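Local coordinates for putative fumarylacetoacetate hydrolase family protein (Yersinia pestis, PDB 3S52) that is a putative member of the fumarylacetoacetate hydrolase family, built around a mixed beta sheet, at residues 141-153 and 161-173. Sequence-based numbering, arbitrary orientation.
Sequences EFGDAQQADLSLT and QGNTRDMITPIIP
Gln-147 meets the guanidinium of Arg-165 at its edge: OE1 lies in the guanidinium plane and accepts from NH2 (3.1 Å), the two flat groups turned 78° apart. In the same plane, one water accepts from NE beside Gln-147 OE1 and a second from NH1, while Asn-163 OD1 lies over the centre of one face, 3.2 Å above the plane. That oxygen also accepts from Arg-165 N, closing an Asx turn. With CG anti to its backbone N (chi1 -172°), Asn-163 directs ND2 to Gln-147 O and, almost straight at 172°, to Asp-149 OD1, met from above the carboxylate plane. Bonds at both ends, two given by ND2 and one taken by OD1, fix how the Asn-163 amide is turned. Gln-146 uses both ends of its amide: OE1 accepts from Ile-171 N (2.9 Å) at the first turn of helix 171-181, and NE2 gives to Thr-164 O (2.8 Å), with selenium of Met-167 3.3 Å from NE2. Thr-164 O is gripped from opposite faces, by NE2 and Met-167 N, and Thr-164 OG1 donates to Ala-145 O on a lone pair. Ala-145 CB rests on Ile-171 CD1. Past the 3-10 segment 164-166, Leu-150 and Gly-162 form an antiparallel hydrogen-bonded pair, flanked by the non-hydrogen-bonded pairs Asp-149/Asn-163 and Ser-151/Gln-161. This is the open end of beta hairpin 149-154/157-163, at the margin of a four-stranded antiparallel sheet.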
ATOM      1  N   GLU A 141      -0.195   2.210 -30.039  1.00 24.25           N
ATOM      2  CA  GLU A 141      -0.208   0.897 -30.678  1.00 25.00           C
ATOM      3  C   GLU A 141      -1.160  -0.102 -30.014  1.00 24.33           C
ATOM      4  O   GLU A 141      -1.350  -1.210 -30.524  1.00 26.04           O
ATOM      5  CB  GLU A 141       1.213   0.298 -30.688  1.00 27.68           C
ATOM      6  CG  GLU A 141       2.282   1.219 -31.271  1.00 36.63           C
ATOM      7  CD  GLU A 141       2.054   1.533 -32.754  1.00 55.05           C
ATOM      8  OE1 GLU A 141       1.418   0.712 -33.455  1.00 62.98           O
ATOM      9  OE2 GLU A 141       2.509   2.601 -33.223  1.00 56.50           O
ATOM     10  N   PHE A 142      -1.752   0.269 -28.882  1.00 15.80           N
ATOM     11  CA  PHE A 142      -2.459  -0.730 -28.074  1.00 14.73           C
ATOM     12  C   PHE A 142      -3.895  -1.017 -28.521  1.00 21.43           C
ATOM     13  O   PHE A 142      -4.417  -2.096 -28.287  1.00 19.28           O
ATOM     14  CB  PHE A 142      -2.408  -0.401 -26.576  1.00 11.53           C
ATOM     15  CG  PHE A 142      -2.859  -1.544 -25.696  1.00 14.96           C
ATOM     16  CD1 PHE A 142      -4.092  -1.515 -25.069  1.00 15.11           C
ATOM     17  CD2 PHE A 142      -2.064  -2.666 -25.544  1.00 15.83           C
ATOM     18  CE1 PHE A 142      -4.509  -2.568 -24.264  1.00 18.06           C
ATOM     19  CE2 PHE A 142      -2.469  -3.722 -24.768  1.00 15.98           C
ATOM     20  CZ  PHE A 142      -3.696  -3.678 -24.117  1.00 21.11           C
ATOM     21  N   GLY A 143      -4.537  -0.043 -29.148  1.00 23.34           N
ATOM     22  CA  GLY A 143      -5.921  -0.217 -29.552  1.00 26.70           C
ATOM     23  C   GLY A 143      -6.883   0.066 -28.407  1.00 26.51           C
ATOM     24  O   GLY A 143      -6.548   0.782 -27.460  1.00 19.60           O
ATOM     25  N   ASP A 144      -8.072  -0.524 -28.479  1.00 22.68           N
ATOM     26  CA  ASP A 144      -9.095  -0.268 -27.484  1.00 17.65           C
ATOM     27  C   ASP A 144      -8.771  -1.083 -26.246  1.00 12.09           C
ATOM     28  O   ASP A 144      -8.830  -2.311 -26.256  1.00 15.18           O
ATOM     29  CB  ASP A 144     -10.461  -0.672 -28.038  1.00 24.89           C
ATOM     30  CG  ASP A 144     -11.602  -0.389 -27.068  1.00 31.22           C
ATOM     31  OD1 ASP A 144     -11.339  -0.046 -25.894  1.00 23.49           O
ATOM     32  OD2 ASP A 144     -12.773  -0.529 -27.486  1.00 34.67           O
ATOM     33  N   ALA A 145      -8.434  -0.376 -25.171  1.00 19.27           N
ATOM     34  CA  ALA A 145      -8.025  -0.973 -23.899  1.00 15.60           C
ATOM     35  C   ALA A 145      -9.119  -1.829 -23.269  1.00 13.67           C
ATOM     36  O   ALA A 145      -8.841  -2.851 -22.646  1.00 12.68           O
ATOM     37  CB  ALA A 145      -7.567   0.106 -22.931  1.00 19.25           C
ATOM     38  N   GLN A 146     -10.357  -1.386 -23.459  1.00 13.18           N
ATOM     39  CA  GLN A 146     -11.535  -2.047 -22.918  1.00 15.87           C
ATOM     40  C   GLN A 146     -11.957  -3.259 -23.745  1.00 20.04           C
ATOM     41  O   GLN A 146     -13.040  -3.801 -23.550  1.00 22.98           O
ATOM     42  CB  GLN A 146     -12.690  -1.048 -22.823  1.00 19.55           C
ATOM     43  CG  GLN A 146     -13.637  -1.282 -21.659  1.00 22.46           C
ATOM     44  CD  GLN A 146     -12.952  -1.182 -20.313  1.00 13.80           C
ATOM     45  OE1 GLN A 146     -12.526  -0.108 -19.898  1.00 17.79           O
ATOM     46  NE2 GLN A 146     -12.848  -2.306 -19.621  1.00 10.66           N
ATOM     47  N   GLN A 147     -11.099  -3.681 -24.666  1.00 15.68           N
ATOM     48  CA  GLN A 147     -11.392  -4.836 -25.506  1.00 20.62           C
ATOM     49  C   GLN A 147     -10.183  -5.756 -25.619  1.00 21.04           C
ATOM     50  O   GLN A 147     -10.132  -6.639 -26.469  1.00 21.26           O
ATOM     51  CB  GLN A 147     -11.852  -4.391 -26.891  1.00 22.56           C
ATOM     52  CG  GLN A 147     -13.316  -4.015 -26.949  1.00 28.42           C
ATOM     53  CD  GLN A 147     -13.932  -4.291 -28.299  1.00 43.88           C
ATOM     54  OE1 GLN A 147     -14.514  -5.351 -28.523  1.00 51.53           O
ATOM     55  NE2 GLN A 147     -13.805  -3.339 -29.212  1.00 41.37           N
ATOM     56  N   ALA A 148      -9.211  -5.534 -24.745  1.00 17.15           N
ATOM     57  CA  ALA A 148      -7.987  -6.341 -24.718  1.00 17.52           C
ATOM     58  C   ALA A 148      -8.155  -7.770 -24.180  1.00 15.28           C
ATOM     59  O   ALA A 148      -8.876  -8.002 -23.214  1.00 17.25           O
ATOM     60  CB  ALA A 148      -6.898  -5.613 -23.944  1.00 14.44           C
ATOM     61  N   ASP A 149      -7.462  -8.714 -24.815  1.00 14.71           N
ATOM     62  CA  ASP A 149      -7.461 -10.109 -24.420  1.00 18.19           C
ATOM     63  C   ASP A 149      -6.295 -10.436 -23.484  1.00 17.63           C
ATOM     64  O   ASP A 149      -5.180  -9.969 -23.677  1.00 22.51           O
ATOM     65  CB  ASP A 149      -7.426 -11.012 -25.652  1.00 28.08           C
ATOM     66  CG  ASP A 149      -8.726 -10.955 -26.443  1.00 38.53           C
ATOM     67  OD1 ASP A 149      -9.738 -11.573 -26.004  1.00 28.91           O
ATOM     68  OD2 ASP A 149      -8.728 -10.293 -27.509  1.00 42.66           O
ATOM     69  N   LEU A 150      -6.572 -11.243 -22.470  1.00 13.73           N
ATOM     70  CA  LEU A 150      -5.559 -11.679 -21.522  1.00 15.13           C
ATOM     71  C   LEU A 150      -5.627 -13.193 -21.431  1.00 17.31           C
ATOM     72  O   LEU A 150      -6.707 -13.752 -21.282  1.00 15.73           O
ATOM     73  CB  LEU A 150      -5.883 -11.135 -20.128  1.00 18.98           C
ATOM     74  CG  LEU A 150      -6.034  -9.643 -19.891  1.00 19.87           C
ATOM     75  CD1 LEU A 150      -6.821  -9.396 -18.619  1.00 18.66           C
ATOM     76  CD2 LEU A 150      -4.667  -9.009 -19.811  1.00 23.48           C
ATOM     77  N   SER A 151      -4.481 -13.858 -21.477  1.00 10.60           N
ATOM     78  CA  SER A 151      -4.476 -15.301 -21.340  1.00 14.79           C
ATOM     79  C   SER A 151      -3.260 -15.744 -20.552  1.00 12.13           C
ATOM     80  O   SER A 151      -2.182 -15.158 -20.654  1.00 11.98           O
ATOM     81  CB  SER A 151      -4.520 -15.986 -22.703  1.00 29.91           C
ATOM     82  OG  SER A 151      -3.375 -15.658 -23.457  1.00 42.70           O
ATOM     83  N   LEU A 152      -3.450 -16.767 -19.734  1.00  9.61           N
ATOM     84  CA  LEU A 152      -2.362 -17.294 -18.940  1.00 15.06           C
ATOM     85  C   LEU A 152      -2.409 -18.773 -19.146  1.00 15.95           C
ATOM     86  O   LEU A 152      -3.444 -19.384 -18.922  1.00 13.13           O
ATOM     87  CB  LEU A 152      -2.570 -16.992 -17.458  1.00 19.41           C
ATOM     88  CG  LEU A 152      -1.593 -17.695 -16.512  1.00 17.76           C
ATOM     89  CD1 LEU A 152      -0.156 -17.264 -16.837  1.00 18.49           C
ATOM     90  CD2 LEU A 152      -1.926 -17.395 -15.060  1.00 20.85           C
ATOM     91  N   THR A 153      -1.295 -19.325 -19.612  1.00 15.79           N
ATOM     92  CA  THR A 153      -1.137 -20.752 -19.825  1.00 17.07           C
ATOM     93  C   THR A 153      -0.073 -21.217 -18.841  1.00 14.30           C
ATOM     94  O   THR A 153       0.984 -20.603 -18.733  1.00 14.00           O
ATOM     95  CB  THR A 153      -0.661 -21.040 -21.266  1.00 23.83           C
ATOM     96  OG1 THR A 153      -1.679 -20.642 -22.193  1.00 22.87           O
ATOM     97  CG2 THR A 153      -0.378 -22.495 -21.466  1.00 25.52           C
ATOM     98  N   GLN A 161      -8.318 -17.096 -19.402  1.00 15.04           N
ATOM     99  CA  GLN A 161      -8.441 -16.438 -20.703  1.00 18.69           C
ATOM    100  C   GLN A 161      -9.634 -15.506 -20.637  1.00 26.03           C
ATOM    101  O   GLN A 161     -10.761 -15.970 -20.485  1.00 21.32           O
ATOM    102  CB  GLN A 161      -8.628 -17.495 -21.814  1.00 21.06           C
ATOM    103  CG  GLN A 161      -8.690 -16.920 -23.245  1.00 22.54           C
ATOM    104  CD  GLN A 161      -8.637 -18.001 -24.330  1.00 32.89           C
ATOM    105  OE1 GLN A 161      -7.779 -18.886 -24.298  1.00 30.62           O
ATOM    106  NE2 GLN A 161      -9.562 -17.932 -25.292  1.00 31.60           N
ATOM    107  N   GLY A 162      -9.415 -14.207 -20.812  1.00 19.25           N
ATOM    108  CA  GLY A 162     -10.495 -13.264 -20.620  1.00 19.13           C
ATOM    109  C   GLY A 162     -10.325 -12.023 -21.467  1.00 20.38           C
ATOM    110  O   GLY A 162      -9.395 -11.929 -22.261  1.00 17.02           O
ATOM    111  N   ASN A 163     -11.243 -11.082 -21.312  1.00 15.09           N
ATOM    112  CA  ASN A 163     -11.181  -9.863 -22.087  1.00 20.84           C
ATOM    113  C   ASN A 163     -11.674  -8.719 -21.228  1.00 17.22           C
ATOM    114  O   ASN A 163     -12.656  -8.872 -20.496  1.00 12.89           O
ATOM    115  CB  ASN A 163     -12.004 -10.001 -23.365  1.00 15.20           C
ATOM    116  CG  ASN A 163     -11.811  -8.833 -24.312  1.00 20.23           C
ATOM    117  OD1 ASN A 163     -12.373  -7.757 -24.103  1.00 15.06           O
ATOM    118  ND2 ASN A 163     -11.014  -9.038 -25.366  1.00 14.13           N
ATOM    119  N   THR A 164     -10.991  -7.580 -21.303  1.00 12.17           N
ATOM    120  CA  THR A 164     -11.337  -6.435 -20.454  1.00 15.06           C
ATOM    121  C   THR A 164     -12.734  -5.864 -20.712  1.00 18.57           C
ATOM    122  O   THR A 164     -13.219  -5.023 -19.944  1.00 13.09           O
ATOM    123  CB  THR A 164     -10.298  -5.313 -20.553  1.00 17.86           C
ATOM    124  OG1 THR A 164     -10.244  -4.820 -21.901  1.00 19.82           O
ATOM    125  CG2 THR A 164      -8.920  -5.837 -20.145  1.00 17.09           C
ATOM    126  N   ARG A 165     -13.391  -6.308 -21.781  1.00 17.39           N
ATOM    127  CA  ARG A 165     -14.771  -5.877 -21.999  1.00 15.26           C
ATOM    128  C   ARG A 165     -15.668  -6.355 -20.860  1.00 22.20           C
ATOM    129  O   ARG A 165     -16.773  -5.835 -20.665  1.00 17.98           O
ATOM    130  CB  ARG A 165     -15.320  -6.356 -23.346  1.00 17.15           C
ATOM    131  CG  ARG A 165     -15.621  -7.852 -23.417  1.00 18.55           C
ATOM    132  CD  ARG A 165     -16.357  -8.225 -24.715  1.00 23.60           C
ATOM    133  NE  ARG A 165     -15.568  -7.890 -25.897  1.00 28.40           N
ATOM    134  CZ  ARG A 165     -14.595  -8.648 -26.396  1.00 26.04           C
ATOM    135  NH1 ARG A 165     -14.274  -9.801 -25.822  1.00 22.93           N
ATOM    136  NH2 ARG A 165     -13.938  -8.249 -27.473  1.00 29.99           N
ATOM    137  N   ASP A 166     -15.192  -7.335 -20.094  1.00 13.99           N
ATOM    138  CA  ASP A 166     -16.010  -7.902 -19.032  1.00 11.85           C
ATOM    139  C   ASP A 166     -15.806  -7.188 -17.691  1.00 18.24           C
ATOM    140  O   ASP A 166     -16.440  -7.531 -16.702  1.00 21.47           O
ATOM    141  CB  ASP A 166     -15.773  -9.416 -18.911  1.00 18.42           C
ATOM    142  CG  ASP A 166     -16.319 -10.188 -20.118  1.00 27.49           C
ATOM    143  OD1 ASP A 166     -17.296  -9.715 -20.737  1.00 32.58           O
ATOM    144  OD2 ASP A 166     -15.778 -11.258 -20.458  1.00 37.16           O
HETATM  145  N   MSE A 167     -14.938  -6.182 -17.660  1.00 12.27           N
HETATM  146  CA  MSE A 167     -14.770  -5.392 -16.435  1.00 21.65           C
HETATM  147  C   MSE A 167     -16.111  -4.847 -15.964  1.00 20.75           C
HETATM  148  O   MSE A 167     -16.886  -4.332 -16.769  1.00 16.36           O
HETATM  149  CB  MSE A 167     -13.791  -4.227 -16.643  1.00 15.42           C
HETATM  150  CG  MSE A 167     -12.348  -4.689 -16.710  1.00 22.09           C
HETATM  151 SE   MSE A 167     -11.059  -3.256 -17.023  0.75 24.37          SE
HETATM  152  CE  MSE A 167      -9.513  -4.351 -17.313  1.00 29.08           C
ATOM    153  N   ILE A 168     -16.376  -4.967 -14.666  1.00 11.68           N
ATOM    154  CA  ILE A 168     -17.583  -4.407 -14.062  1.00 11.18           C
ATOM    155  C   ILE A 168     -17.472  -2.890 -13.988  1.00 11.72           C
ATOM    156  O   ILE A 168     -18.388  -2.184 -14.373  1.00 15.69           O
ATOM    157  CB  ILE A 168     -17.850  -5.005 -12.656  1.00 22.49           C
ATOM    158  CG1 ILE A 168     -18.305  -6.470 -12.775  1.00 18.36           C
ATOM    159  CG2 ILE A 168     -18.877  -4.167 -11.905  1.00 22.37           C
ATOM    160  CD1 ILE A 168     -18.319  -7.219 -11.440  1.00 19.21           C
ATOM    161  N   THR A 169     -16.339  -2.389 -13.509  1.00  7.10           N
ATOM    162  CA  THR A 169     -16.068  -0.960 -13.596  1.00 11.38           C
ATOM    163  C   THR A 169     -14.971  -0.761 -14.644  1.00 13.57           C
ATOM    164  O   THR A 169     -13.857  -1.234 -14.460  1.00 17.48           O
ATOM    165  CB  THR A 169     -15.614  -0.374 -12.234  1.00 21.46           C
ATOM    166  OG1 THR A 169     -16.521  -0.784 -11.199  1.00 19.11           O
ATOM    167  CG2 THR A 169     -15.565   1.169 -12.290  1.00 21.66           C
ATOM    168  N   PRO A 170     -15.298  -0.094 -15.767  1.00 14.79           N
ATOM    169  CA  PRO A 170     -14.364   0.111 -16.878  1.00 14.10           C
ATOM    170  C   PRO A 170     -13.160   0.943 -16.447  1.00 10.04           C
ATOM    171  O   PRO A 170     -13.231   1.627 -15.426  1.00 12.38           O
ATOM    172  CB  PRO A 170     -15.204   0.888 -17.895  1.00 15.88           C
ATOM    173  CG  PRO A 170     -16.598   0.548 -17.554  1.00 14.91           C
ATOM    174  CD  PRO A 170     -16.604   0.515 -16.060  1.00 18.72           C
ATOM    175  N   ILE A 171     -12.079   0.876 -17.224  1.00  7.84           N
ATOM    176  CA  ILE A 171     -10.798   1.496 -16.871  1.00 12.55           C
ATOM    177  C   ILE A 171     -10.864   2.967 -16.465  1.00  9.66           C
ATOM    178  O   ILE A 171     -10.346   3.365 -15.419  1.00 11.50           O
ATOM    179  CB  ILE A 171      -9.795   1.368 -18.041  1.00 14.26           C
ATOM    180  CG1 ILE A 171      -9.401  -0.102 -18.254  1.00 17.08           C
ATOM    181  CG2 ILE A 171      -8.577   2.237 -17.805  1.00 13.51           C
ATOM    182  CD1 ILE A 171      -8.719  -0.343 -19.592  1.00 18.92           C
ATOM    183  N   ILE A 172     -11.476   3.786 -17.306  1.00  8.12           N
ATOM    184  CA  ILE A 172     -11.489   5.224 -17.049  1.00  8.68           C
ATOM    185  C   ILE A 172     -12.242   5.643 -15.771  1.00 14.89           C
ATOM    186  O   ILE A 172     -11.656   6.260 -14.889  1.00 13.44           O
ATOM    187  CB  ILE A 172     -11.942   6.007 -18.298  1.00 14.01           C
ATOM    188  CG1 ILE A 172     -10.796   6.004 -19.318  1.00 17.24           C
ATOM    189  CG2 ILE A 172     -12.318   7.430 -17.939  1.00 10.38           C
ATOM    190  CD1 ILE A 172     -11.266   6.029 -20.747  1.00 21.06           C
ATOM    191  N   PRO A 173     -13.534   5.295 -15.657  1.00 14.97           N
ATOM    192  CA  PRO A 173     -14.203   5.579 -14.381  1.00 13.10           C
ATOM    193  C   PRO A 173     -13.506   4.937 -13.173  1.00 11.56           C
ATOM    194  O   PRO A 173     -13.576   5.476 -12.064  1.00 11.44           O
ATOM    195  CB  PRO A 173     -15.607   4.978 -14.560  1.00 14.24           C
ATOM    196  CG  PRO A 173     -15.521   4.091 -15.816  1.00 20.54           C
ATOM    197  CD  PRO A 173     -14.445   4.714 -16.664  1.00 16.13           C
TER
HETATM  198  O   HOH W   1     -12.606   2.759 -19.874  1.00 14.46           O
HETATM  199  O   HOH W   2     -16.299  -4.871 -26.501  1.00 30.74           O
HETATM  200  O   HOH W   3     -12.327 -11.975 -26.734  1.00 25.12           O
HETATM  201  O   HOH W   4      -9.416 -13.538 -24.434  1.00 29.18           O